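Local structure of CDA peptide synthetase I (Streptomyces coelicolor, 4JN3) at residues E61-R66 and H158-G163; G95-P100 and D133-S138. The protein is the first condensation domain of a Streptomyces peptide synthetase, with a fold of the CoA-dependent acyltransferase superfamily. All coordinates share one frame; numbering follows the deposited sequence.

Contact 1 (E61-R66 and H158-G163)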
loop_
_atom_site.group_PDB
_atom_site.type_symbol
_atom_site.label_atom_id
_atom_site.label_comp_id
_atom_site.label_asym_id
_atom_site.label_seq_id
_atom_site.Cartn_x
_atom_site.Cartn_y
_atom_site.Cartn_z
ATOM N N GLU A 61 14.814 11.493 -0.963
ATOM C CA GLU A 61 14.914 12.100 0.365
ATOM C C GLU A 61 14.246 11.277 1.468
ATOM O O GLU A 61 14.794 11.123 2.563
ATOM C CB GLU A 61 14.370 13.534 0.365
ATOM C CG GLU A 61 14.518 14.238 1.712
ATOM C CD GLU A 61 14.048 15.683 1.689
ATOM O OE1 GLU A 61 13.593 16.152 0.623
ATOM O OE2 GLU A 61 14.134 16.351 2.741
ATOM N N THR A 62 13.065 10.740 1.180
ATOM C CA THR A 62 12.332 10.008 2.201
ATOM C C THR A 62 13.102 8.775 2.684
ATOM O O THR A 62 13.005 8.387 3.851
ATOM C CB THR A 62 10.914 9.629 1.727
ATOM O OG1 THR A 62 10.152 9.152 2.839
ATOM C CG2 THR A 62 10.968 8.561 0.638
ATOM N N LEU A 63 13.881 8.173 1.791
ATOM C CA LEU A 63 14.685 7.003 2.145
ATOM C C LEU A 63 15.990 7.378 2.849
ATOM O O LEU A 63 16.750 6.498 3.261
ATOM C CB LEU A 63 14.983 6.158 0.900
ATOM C CG LEU A 63 13.769 5.447 0.287
ATOM C CD1 LEU A 63 14.119 4.772 -1.029
ATOM C CD2 LEU A 63 13.197 4.446 1.283
ATOM N N CYS A 64 16.237 8.678 2.986
ATOM C CA CYS A 64 17.425 9.178 3.684
ATOM C C CYS A 64 17.036 9.927 4.946
ATOM O O CYS A 64 17.813 10.736 5.463
ATOM C CB CYS A 64 18.221 10.124 2.786
ATOM S SG CYS A 64 18.984 9.356 1.368
ATOM N N SER A 65 15.831 9.665 5.438
ATOM C CA SER A 65 15.293 10.436 6.547
ATOM C C SER A 65 15.204 9.642 7.841
ATOM O O SER A 65 15.097 8.413 7.844
ATOM C CB SER A 65 13.911 10.998 6.186
ATOM O OG SER A 65 13.996 11.918 5.109
ATOM N N ARG A 66 15.271 10.367 8.948
ATOM C CA ARG A 66 14.938 9.810 10.244
ATOM C C ARG A 66 13.967 10.769 10.909
ATOM O O ARG A 66 13.743 11.869 10.412
ATOM C CB ARG A 66 16.188 9.612 11.097
ATOM C CG ARG A 66 16.979 10.864 11.387
ATOM C CD ARG A 66 18.131 10.482 12.298
ATOM N NE ARG A 66 18.938 11.609 12.741
ATOM C CZ ARG A 66 19.657 11.598 13.860
ATOM N NH1 ARG A 66 19.644 10.526 14.647
ATOM N NH2 ARG A 66 20.376 12.658 14.200
ATOM N N HIS A 158 6.364 2.067 7.142
ATOM C CA HIS A 158 5.201 2.756 6.581
ATOM C C HIS A 158 5.394 4.271 6.557
ATOM O O HIS A 158 4.925 4.956 5.648
ATOM C CB HIS A 158 3.966 2.405 7.418
ATOM C CG HIS A 158 2.674 2.441 6.664
ATOM N ND1 HIS A 158 2.528 1.900 5.406
ATOM C CD2 HIS A 158 1.457 2.924 7.010
ATOM C CE1 HIS A 158 1.278 2.060 5.002
ATOM N NE2 HIS A 158 0.608 2.680 5.958
ATOM N N ILE A 159 6.092 4.796 7.557
ATOM C CA ILE A 159 6.250 6.241 7.679
ATOM C C ILE A 159 7.035 6.893 6.531
ATOM O O ILE A 159 6.903 8.094 6.299
ATOM C CB ILE A 159 6.858 6.649 9.049
ATOM C CG1 ILE A 159 6.396 8.060 9.430
ATOM C CG2 ILE A 159 8.378 6.556 9.019
ATOM C CD1 ILE A 159 6.826 8.497 10.812
ATOM N N VAL A 160 7.828 6.115 5.796
ATOM C CA VAL A 160 8.637 6.706 4.728
ATOM C C VAL A 160 8.172 6.396 3.305
ATOM O O VAL A 160 8.489 7.145 2.383
ATOM C CB VAL A 160 10.149 6.356 4.859
ATOM C CG1 VAL A 160 10.715 6.915 6.157
ATOM C CG2 VAL A 160 10.380 4.851 4.756
ATOM N N ILE A 161 7.426 5.308 3.124
ATOM C CA ILE A 161 7.069 4.849 1.780
ATOM C C ILE A 161 5.653 4.283 1.712
ATOM O O ILE A 161 5.324 3.347 2.434
ATOM C CB ILE A 161 8.062 3.775 1.286
ATOM C CG1 ILE A 161 9.425 4.404 0.957
ATOM C CG2 ILE A 161 7.510 3.023 0.072
ATOM C CD1 ILE A 161 9.429 5.278 -0.289
ATOM N N ASP A 162 4.830 4.847 0.830
ATOM C CA ASP A 162 3.488 4.318 0.578
ATOM C C ASP A 162 3.442 3.505 -0.720
ATOM O O ASP A 162 4.448 3.374 -1.420
ATOM C CB ASP A 162 2.446 5.447 0.566
ATOM C CG ASP A 162 2.803 6.570 -0.396
ATOM O OD1 ASP A 162 3.475 6.311 -1.414
ATOM O OD2 ASP A 162 2.394 7.722 -0.136
ATOM N N GLY A 163 2.279 2.950 -1.040
ATOM C CA GLY A 163 2.149 2.125 -2.229
ATOM C C GLY A 163 2.608 2.816 -3.501
ATOM O O GLY A 163 3.346 2.244 -4.306
#

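Contact 2 (G95-P100 and D133-S138)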
loop_
_atom_site.group_PDB
_atom_site.type_symbol
_atom_site.label_atom_id
_atom_site.label_comp_id
_atom_site.label_asym_id
_atom_site.label_seq_id
_atom_site.Cartn_x
_atom_site.Cartn_y
_atom_site.Cartn_z
ATOM N N GLY A 95 29.217 14.149 13.216
ATOM C CA GLY A 95 28.466 13.240 14.064
ATOM C C GLY A 95 27.069 12.903 13.562
ATOM O O GLY A 95 26.318 12.211 14.243
ATOM N N VAL A 96 26.713 13.387 12.379
ATOM C CA VAL A 96 25.410 13.054 11.802
ATOM C C VAL A 96 25.464 11.640 11.243
ATOM O O VAL A 96 26.369 11.313 10.474
ATOM C CB VAL A 96 25.025 14.017 10.665
ATOM C CG1 VAL A 96 23.647 13.651 10.105
ATOM C CG2 VAL A 96 25.051 15.462 11.152
ATOM N N PRO A 97 24.497 10.787 11.624
ATOM C CA PRO A 97 24.514 9.423 11.083
ATOM C C PRO A 97 24.306 9.428 9.573
ATOM O O PRO A 97 23.527 10.234 9.064
ATOM C CB PRO A 97 23.329 8.747 11.786
ATOM C CG PRO A 97 22.435 9.874 12.198
ATOM C CD PRO A 97 23.346 11.024 12.513
ATOM N N TYR A 98 25.023 8.558 8.871
ATOM C CA TYR A 98 24.846 8.380 7.436
ATOM C C TYR A 98 23.734 7.369 7.208
ATOM O O TYR A 98 23.658 6.363 7.907
ATOM C CB TYR A 98 26.125 7.818 6.812
ATOM C CG TYR A 98 27.225 8.818 6.530
ATOM C CD1 TYR A 98 26.947 10.059 5.972
ATOM C CD2 TYR A 98 28.554 8.501 6.802
ATOM C CE1 TYR A 98 27.965 10.967 5.703
ATOM C CE2 TYR A 98 29.574 9.397 6.536
ATOM C CZ TYR A 98 29.277 10.627 5.988
ATOM O OH TYR A 98 30.296 11.519 5.725
ATOM N N THR A 99 22.881 7.627 6.224
ATOM C CA THR A 99 21.913 6.629 5.797
ATOM C C THR A 99 22.662 5.449 5.200
ATOM O O THR A 99 23.388 5.600 4.225
ATOM C CB THR A 99 20.933 7.208 4.760
ATOM O OG1 THR A 99 19.990 8.053 5.428
ATOM C CG2 THR A 99 20.178 6.091 4.040
ATOM N N PRO A 100 22.504 4.265 5.796
ATOM C CA PRO A 100 23.180 3.101 5.225
ATOM C C PRO A 100 22.439 2.615 3.985
ATOM O O PRO A 100 21.223 2.795 3.877
ATOM C CB PRO A 100 23.093 2.064 6.347
ATOM C CG PRO A 100 21.862 2.429 7.090
ATOM C CD PRO A 100 21.733 3.929 7.005
ATOM N N ASP A 133 14.529 6.786 14.825
ATOM C CA ASP A 133 15.636 7.733 14.972
ATOM C C ASP A 133 16.876 7.345 14.161
ATOM O O ASP A 133 17.855 8.086 14.118
ATOM C CB ASP A 133 16.004 7.927 16.452
ATOM C CG ASP A 133 16.511 6.656 17.104
ATOM O OD1 ASP A 133 15.844 5.609 16.980
ATOM O OD2 ASP A 133 17.585 6.701 17.738
ATOM N N ARG A 134 16.836 6.185 13.517
ATOM C CA ARG A 134 17.953 5.741 12.690
ATOM C C ARG A 134 17.612 5.913 11.214
ATOM O O ARG A 134 16.652 5.318 10.727
ATOM C CB ARG A 134 18.291 4.280 12.985
ATOM C CG ARG A 134 18.496 3.984 14.461
ATOM C CD ARG A 134 19.449 4.992 15.089
ATOM N NE ARG A 134 20.788 4.915 14.511
ATOM C CZ ARG A 134 21.682 5.898 14.560
ATOM N NH1 ARG A 134 21.380 7.046 15.153
ATOM N NH2 ARG A 134 22.878 5.735 14.008
ATOM N N PRO A 135 18.407 6.722 10.492
ATOM C CA PRO A 135 18.097 7.079 9.100
ATOM C C PRO A 135 18.115 5.879 8.151
ATOM O O PRO A 135 18.822 4.908 8.412
ATOM C CB PRO A 135 19.219 8.057 8.736
ATOM C CG PRO A 135 20.352 7.678 9.640
ATOM C CD PRO A 135 19.697 7.289 10.933
ATOM N N GLY A 136 17.344 5.949 7.067
ATOM C CA GLY A 136 17.307 4.876 6.086
ATOM C C GLY A 136 16.378 3.755 6.515
ATOM O O GLY A 136 16.808 2.629 6.778
ATOM N N LEU A 137 15.092 4.073 6.578
ATOM C CA LEU A 137 14.094 3.162 7.124
ATOM C C LEU A 137 13.578 2.174 6.082
ATOM O O LEU A 137 12.371 2.055 5.854
ATOM C CB LEU A 137 12.949 3.968 7.741
ATOM C CG LEU A 137 13.411 4.752 8.979
ATOM C CD1 LEU A 137 12.496 5.926 9.289
ATOM C CD2 LEU A 137 13.519 3.814 10.171
ATOM N N SER A 138 14.506 1.466 5.448
ATOM C CA SER A 138 14.146 0.420 4.502
ATOM C C SER A 138 15.130 -0.742 4.570
ATOM O O SER A 138 16.182 -0.650 5.208
ATOM C CB SER A 138 14.042 0.972 3.074
ATOM O OG SER A 138 15.306 1.384 2.579
HETATM O O HOH W 1 18.887 1.457 5.302
#

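Contact 1 (E61-R66 and H158-G163)
Thr62, in the short 3-10 turn 61-63, lies opposite Val160 in the loop between strand 149-157 and helix 163-182, with their CA atoms 5.6 Å apart. One hydrogen bond ties them: Thr62 OG1 donates to Val160 O at 2.6 Å, in the carbonyl plane and on a lone pair, with a C=O...O angle of 120°. The hydroxyl can reach that far because it stands anti to the backbone N (chi1 -169°). The threonine methyl stays on the same carbonyl and also meets the end of Ile161, CG2 to CD1 at 3.7 Å, the two side chains nearly perpendicular. In return, Val160 CG1 packs 3.6 Å from Thr62 O. Ile161 turns at chi2 (-71°), and its CG1 lies 3.8 Å from Leu63 CD2, adding an apolar patch to this buried contact. Behind it, Glu61 O is gripped from opposite faces of its plane by Cys64 N and Ser65 OG, which ties the turn to the start of the next strand. The loop residues belong to the HHxxxDG signature that begins at His157; Asp162, its aspartate, N-caps helix 163-182 and forms a salt bridge with Arg297. Helix 14-25 packs on Ile159 through Val19 and Trp20, with Gln16 bonding the Ile159 carbonyl, while Phe67 of strand 65-69 packs against Val160.

Contact 2 (G95-P100 and D133-S138)
Pro97, Thr99 and Pro100 pack against Pro135 and Gly136 in a mainly apolar, partly buried contact between two loops, one leading to strand 103-107 and the other into strand 138-146. The rings of Pro97 and Pro135 lie nearly perpendicular, CB of the former 3.8 Å from CG of the latter. Arg134 folds back through chi2 and chi3 and brings NH2 to 3.8 Å from the same Pro97 CB, so CB is shared between the guanidinium and the Pro135 ring. Thr99 runs antiparallel alongside Pro135: OG1 passes 3.4 Å from Pro135 CB, but its hydrogen bond goes to Cys80 O, while CG2, anti to the backbone N, rests 3.7 Å from Gly136 CA. Pro100 CD sits 3.4 Å from Pro135 O. A water lies between the two backbones, within donating distance of Pro100 O (3.0 Å) and Gly136 O (2.8 Å), though it has more acceptors in reach than protons. Gly136, at positive phi (82°), starts an inverse gamma turn centred on Leu137 that delivers the chain to its strand. Those two strands run parallel and adjacent in the mixed sheet with helix 114-126 between them in sequence, a beta-alpha-beta crossover whose entrances to both strands meet here.

The two contacts lie side by side, their centres 12 Å apart, and touch directly through 61-66. Leu63 O is 3.5 Å from Thr99 CG2, and Cys64 CA is 3.3 Å from Thr99 OG1, so the turn of contact 1 packs on the loop of contact 2. Arg66 reaches the other loop: its NH1 probably hydrogen-bonds Asp133 O at 3.1 Å, though Arg134 NH1 is only 3.9 Å from that nitrogen. Both also involve the HHxxxDG motif: contact 1 holds most of it in 158-163, while Leu137, from contact 2, makes a backbone hydrogen bond with His157, the first histidine of the signature.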